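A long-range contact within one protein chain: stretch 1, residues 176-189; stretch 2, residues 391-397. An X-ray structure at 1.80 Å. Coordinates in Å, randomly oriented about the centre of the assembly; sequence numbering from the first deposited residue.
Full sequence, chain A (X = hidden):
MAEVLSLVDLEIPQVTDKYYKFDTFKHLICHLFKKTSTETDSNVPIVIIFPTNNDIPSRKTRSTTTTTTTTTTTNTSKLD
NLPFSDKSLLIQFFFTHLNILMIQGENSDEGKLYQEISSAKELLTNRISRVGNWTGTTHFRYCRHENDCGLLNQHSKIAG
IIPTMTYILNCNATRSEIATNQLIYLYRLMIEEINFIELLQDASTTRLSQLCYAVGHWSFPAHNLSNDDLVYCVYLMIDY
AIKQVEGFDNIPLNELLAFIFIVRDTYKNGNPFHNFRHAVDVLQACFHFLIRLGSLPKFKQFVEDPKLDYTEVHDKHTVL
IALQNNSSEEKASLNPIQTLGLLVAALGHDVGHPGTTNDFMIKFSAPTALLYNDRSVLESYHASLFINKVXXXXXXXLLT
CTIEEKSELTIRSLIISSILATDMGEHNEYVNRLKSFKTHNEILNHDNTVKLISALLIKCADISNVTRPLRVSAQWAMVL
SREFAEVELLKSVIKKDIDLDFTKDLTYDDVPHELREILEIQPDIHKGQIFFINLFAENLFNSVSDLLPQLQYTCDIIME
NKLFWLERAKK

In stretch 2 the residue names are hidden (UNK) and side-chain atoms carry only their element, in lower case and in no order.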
# COMPACT_ATOMS: atom_id res chain seq x y z
N SER A 176 19.28 4.89 15.25
CA SER A 176 19.79 6.05 16.01
C SER A 176 19.41 7.36 15.32
O SER A 176 19.03 7.37 14.15
CB SER A 176 21.31 6.00 16.17
OG SER A 176 21.96 6.14 14.92
N GLU A 177 19.54 8.47 16.04
CA GLU A 177 19.25 9.77 15.45
C GLU A 177 20.22 10.07 14.30
O GLU A 177 19.82 10.63 13.29
CB GLU A 177 19.26 10.87 16.52
CG GLU A 177 18.37 12.07 16.18
CD GLU A 177 16.87 11.82 16.38
OE1 GLU A 177 16.42 10.64 16.51
OE2 GLU A 177 16.10 12.81 16.40
N ILE A 178 21.49 9.67 14.45
CA ILE A 178 22.51 9.84 13.42
C ILE A 178 22.18 9.03 12.16
O ILE A 178 22.35 9.52 11.04
CB ILE A 178 23.91 9.41 13.92
CG1 ILE A 178 24.44 10.42 14.95
CG2 ILE A 178 24.90 9.26 12.78
CD1 ILE A 178 25.60 9.89 15.78
N ALA A 179 21.74 7.80 12.33
CA ALA A 179 21.36 6.99 11.18
C ALA A 179 20.14 7.61 10.49
O ALA A 179 20.08 7.64 9.27
CB ALA A 179 21.09 5.55 11.58
N THR A 180 19.19 8.08 11.28
CA THR A 180 17.97 8.71 10.76
C THR A 180 18.28 9.93 9.90
O THR A 180 17.72 10.09 8.81
CB THR A 180 17.01 9.06 11.91
OG1 THR A 180 16.54 7.84 12.51
CG2 THR A 180 15.81 9.88 11.43
N ASN A 181 19.18 10.80 10.36
CA ASN A 181 19.49 11.99 9.59
C ASN A 181 20.29 11.70 8.33
O ASN A 181 20.16 12.43 7.34
CB ASN A 181 20.21 13.02 10.46
CG ASN A 181 19.30 13.60 11.52
OD1 ASN A 181 18.11 13.82 11.30
ND2 ASN A 181 19.87 13.84 12.69
N GLN A 182 21.09 10.64 8.37
CA GLN A 182 21.84 10.19 7.21
C GLN A 182 20.88 9.63 6.13
O GLN A 182 21.05 9.91 4.95
CB GLN A 182 22.88 9.15 7.61
CG GLN A 182 23.97 8.87 6.58
CD GLN A 182 24.88 10.06 6.31
OE1 GLN A 182 25.70 10.02 5.40
NE2 GLN A 182 24.75 11.11 7.11
N LEU A 183 19.88 8.85 6.54
CA LEU A 183 18.85 8.39 5.59
C LEU A 183 18.07 9.54 4.98
O LEU A 183 17.73 9.48 3.80
CB LEU A 183 17.88 7.40 6.26
CG LEU A 183 18.52 6.06 6.62
CD1 LEU A 183 17.56 5.23 7.42
CD2 LEU A 183 18.97 5.29 5.38
N ILE A 184 17.75 10.56 5.78
CA ILE A 184 17.06 11.76 5.30
C ILE A 184 17.93 12.46 4.25
O ILE A 184 17.43 12.93 3.22
CB ILE A 184 16.70 12.73 6.45
CG1 ILE A 184 15.59 12.13 7.33
CG2 ILE A 184 16.22 14.08 5.92
CD1 ILE A 184 15.31 12.87 8.62
N TYR A 185 19.22 12.51 4.52
CA TYR A 185 20.19 13.12 3.62
C TYR A 185 20.24 12.38 2.27
O TYR A 185 20.23 13.00 1.22
CB TYR A 185 21.58 13.12 4.28
CG TYR A 185 22.70 13.42 3.32
CD1 TYR A 185 23.57 12.42 2.90
CD2 TYR A 185 22.90 14.70 2.84
CE1 TYR A 185 24.60 12.69 2.01
CE2 TYR A 185 23.93 14.99 1.96
CZ TYR A 185 24.77 13.98 1.55
OH TYR A 185 25.79 14.29 0.67
N LEU A 186 20.25 11.06 2.34
CA LEU A 186 20.26 10.23 1.13
C LEU A 186 18.94 10.32 0.38
O LEU A 186 18.93 10.31 -0.84
CB LEU A 186 20.61 8.78 1.50
CG LEU A 186 22.01 8.53 2.06
CD1 LEU A 186 22.15 7.13 2.64
CD2 LEU A 186 23.07 8.75 0.99
N TYR A 187 17.83 10.42 1.10
CA TYR A 187 16.52 10.62 0.48
C TYR A 187 16.52 11.92 -0.33
O TYR A 187 16.14 11.95 -1.50
CB TYR A 187 15.44 10.65 1.55
CG TYR A 187 14.06 10.98 1.03
CD1 TYR A 187 13.43 10.16 0.10
CD2 TYR A 187 13.38 12.10 1.49
CE1 TYR A 187 12.16 10.46 -0.37
CE2 TYR A 187 12.12 12.40 1.04
CZ TYR A 187 11.51 11.57 0.10
OH TYR A 187 10.25 11.88 -0.35
N ARG A 188 17.01 12.99 0.30
CA ARG A 188 17.03 14.30 -0.35
C ARG A 188 17.98 14.33 -1.55
O ARG A 188 17.70 14.99 -2.55
CB ARG A 188 17.37 15.39 0.67
CG ARG A 188 16.33 15.54 1.77
CD ARG A 188 15.05 16.19 1.27
NE ARG A 188 13.90 15.90 2.11
CZ ARG A 188 12.65 16.27 1.84
NH1 ARG A 188 12.38 16.97 0.74
NH2 ARG A 188 11.65 15.95 2.66
N LEU A 189 19.08 13.59 -1.47
CA LEU A 189 20.03 13.45 -2.57
C LEU A 189 19.34 12.81 -3.78
O LEU A 189 19.51 13.27 -4.90
CB LEU A 189 21.23 12.61 -2.13
CG LEU A 189 22.64 13.02 -2.52
CD1 LEU A 189 22.92 14.48 -2.14
CD2 LEU A 189 23.62 12.10 -1.82
N UNK A 391 7.36 7.82 6.87
CA UNK A 391 7.13 9.25 7.14
C UNK A 391 8.26 9.90 7.93
O UNK A 391 8.59 11.06 7.67
c UNK A 391 4.38 9.88 5.75
c UNK A 391 5.78 9.48 7.83
c UNK A 391 4.52 9.07 7.04
c UNK A 391 3.28 9.25 7.91
N UNK A 392 8.87 9.17 8.87
CA UNK A 392 9.98 9.74 9.67
C UNK A 392 11.14 10.18 8.79
O UNK A 392 11.82 11.17 9.09
c UNK A 392 11.17 10.39 12.49
n UNK A 392 14.06 12.45 13.50
c UNK A 392 13.09 11.97 12.72
n UNK A 392 12.29 11.02 13.19
c UNK A 392 10.47 8.73 10.72
c UNK A 392 11.61 9.22 11.62
n UNK A 392 12.98 12.44 11.47
N UNK A 393 11.38 9.44 7.71
CA UNK A 393 12.44 9.74 6.74
C UNK A 393 11.95 10.69 5.63
O UNK A 393 12.62 11.67 5.32
c UNK A 393 14.48 8.12 8.21
c UNK A 393 13.52 7.50 7.21
c UNK A 393 14.07 8.73 5.06
c UNK A 393 13.00 8.44 6.12
N UNK A 394 10.80 10.40 5.03
CA UNK A 394 10.31 11.14 3.87
C UNK A 394 9.57 12.44 4.16
O UNK A 394 9.59 13.34 3.33
s UNK A 394 10.25 8.85 2.35
c UNK A 394 9.39 10.26 3.03
N UNK A 395 8.91 12.52 5.31
CA UNK A 395 8.00 13.64 5.61
C UNK A 395 7.93 13.92 7.12
O UNK A 395 6.84 14.01 7.69
c UNK A 395 2.22 15.06 2.49
c UNK A 395 4.57 14.44 3.87
c UNK A 395 2.65 13.73 2.61
c UNK A 395 2.93 16.09 3.04
c UNK A 395 5.78 14.49 4.62
c UNK A 395 4.11 15.77 3.72
c UNK A 395 6.01 15.81 4.91
n UNK A 395 5.01 16.59 4.37
c UNK A 395 6.61 13.31 5.04
c UNK A 395 3.82 13.41 3.29
N UNK A 396 9.10 14.06 7.78
CA UNK A 396 9.11 14.21 9.24
C UNK A 396 8.32 15.43 9.75
O UNK A 396 7.72 15.36 10.83
c UNK A 396 10.60 14.35 9.57
c UNK A 396 11.26 14.73 8.31
c UNK A 396 10.46 14.09 7.22
N UNK A 397 8.30 16.50 8.97
CA UNK A 397 7.56 17.69 9.38
C UNK A 397 6.04 17.51 9.34
O UNK A 397 5.32 18.24 10.02
c UNK A 397 8.01 18.92 8.59
o UNK A 397 10.08 18.80 9.85
o UNK A 397 9.96 20.26 8.23
c UNK A 397 9.45 19.35 8.91
O HOH W 1 13.43 10.70 16.06
O HOH W 2 15.91 14.27 12.76
O HOH W 3 8.93 13.93 0.58
O HOH W 4 12.96 14.34 4.56

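Position 391 carries four side-chain carbons, forked at the second. They are out of reach of stretch 1, so the shape alone identifies L391.

Position 392 has three carbons, a nitrogen, then a carbon bearing two more nitrogens, a guanidinium. One terminal nitrogen lies 3.6 Å from E177 OE2, and the carbon between the nitrogens lies 3.7 Å from T180 CG2. This is R392. CA-to-CB points sideways, but the side chain, bent at chi2 (65°, p), brings its end to stretch 1. The pair R392 NH2 and E177 OE2 is a long salt bridge made near the guanidinium plane, while T180 CG2 covers one face. Two waters supplement the charge pairing. Water 1 donates to E177 OE1 and accepts from R392 NE (3.1 Å from the water O); water 2 donates to N181 OD1 and accepts from R392 NH2, with its O 2.7 Å from each.

Position 393 has four carbons, forked at the first, with one arm two carbons long. The side chain sits as a knob among T180, L183, I184 and Y187. The end of the long arm reaches to 3.9 Å from T180 CG2 and 4.0 Å from L183 CB, while the short arm lies 4.2 Å from Y187 CB. The beta-branched shape gives I393. I393 CA is 5.2 Å from I184 CA, the closest backbone register between the stretches.

Position 394 shows one carbon then one sulfur. The sulfur stands over the face of the Y187 ring, 22° off the normal and 3.7 Å from Y187 CE1. The residue is C394, and its SG makes a sulfur-aromatic contact. C394 O is 3.4 Å from R188 NH2, but the angle is too poor for a hydrogen bond.

Position 395 carries one carbon leading to fused five- and six-membered rings of eight carbons and one nitrogen, an indole. CA-to-CB points away from stretch 1, and the side chain makes no contact with it. This is W395.

Position 396 has three carbons closing a ring onto the backbone N. CA-to-CB points toward stretch 1, and a ring carbon approaches I184 CD1 at 4.5 Å, a loose apolar contact. The closed ring means P396, and the carbon is CG.

Position 397 has two carbons, the second carrying two oxygens, a carboxylate on a short stem. It is out of reach of stretch 1, and its atoms identify D397.

The contact buries 465 Å² in total without a direct hydrogen bond between the stretches. I393, with the largest covered area, packs into the helix, flanked by the R392–E177 salt bridge and the C394–Y187 contact. Water completes the polar links: water 3 joins Y187 OH to C394 O, and water 4 joins R188 NH2 to I393 O.

Stretch 2, residues 391-397: LRICWPD
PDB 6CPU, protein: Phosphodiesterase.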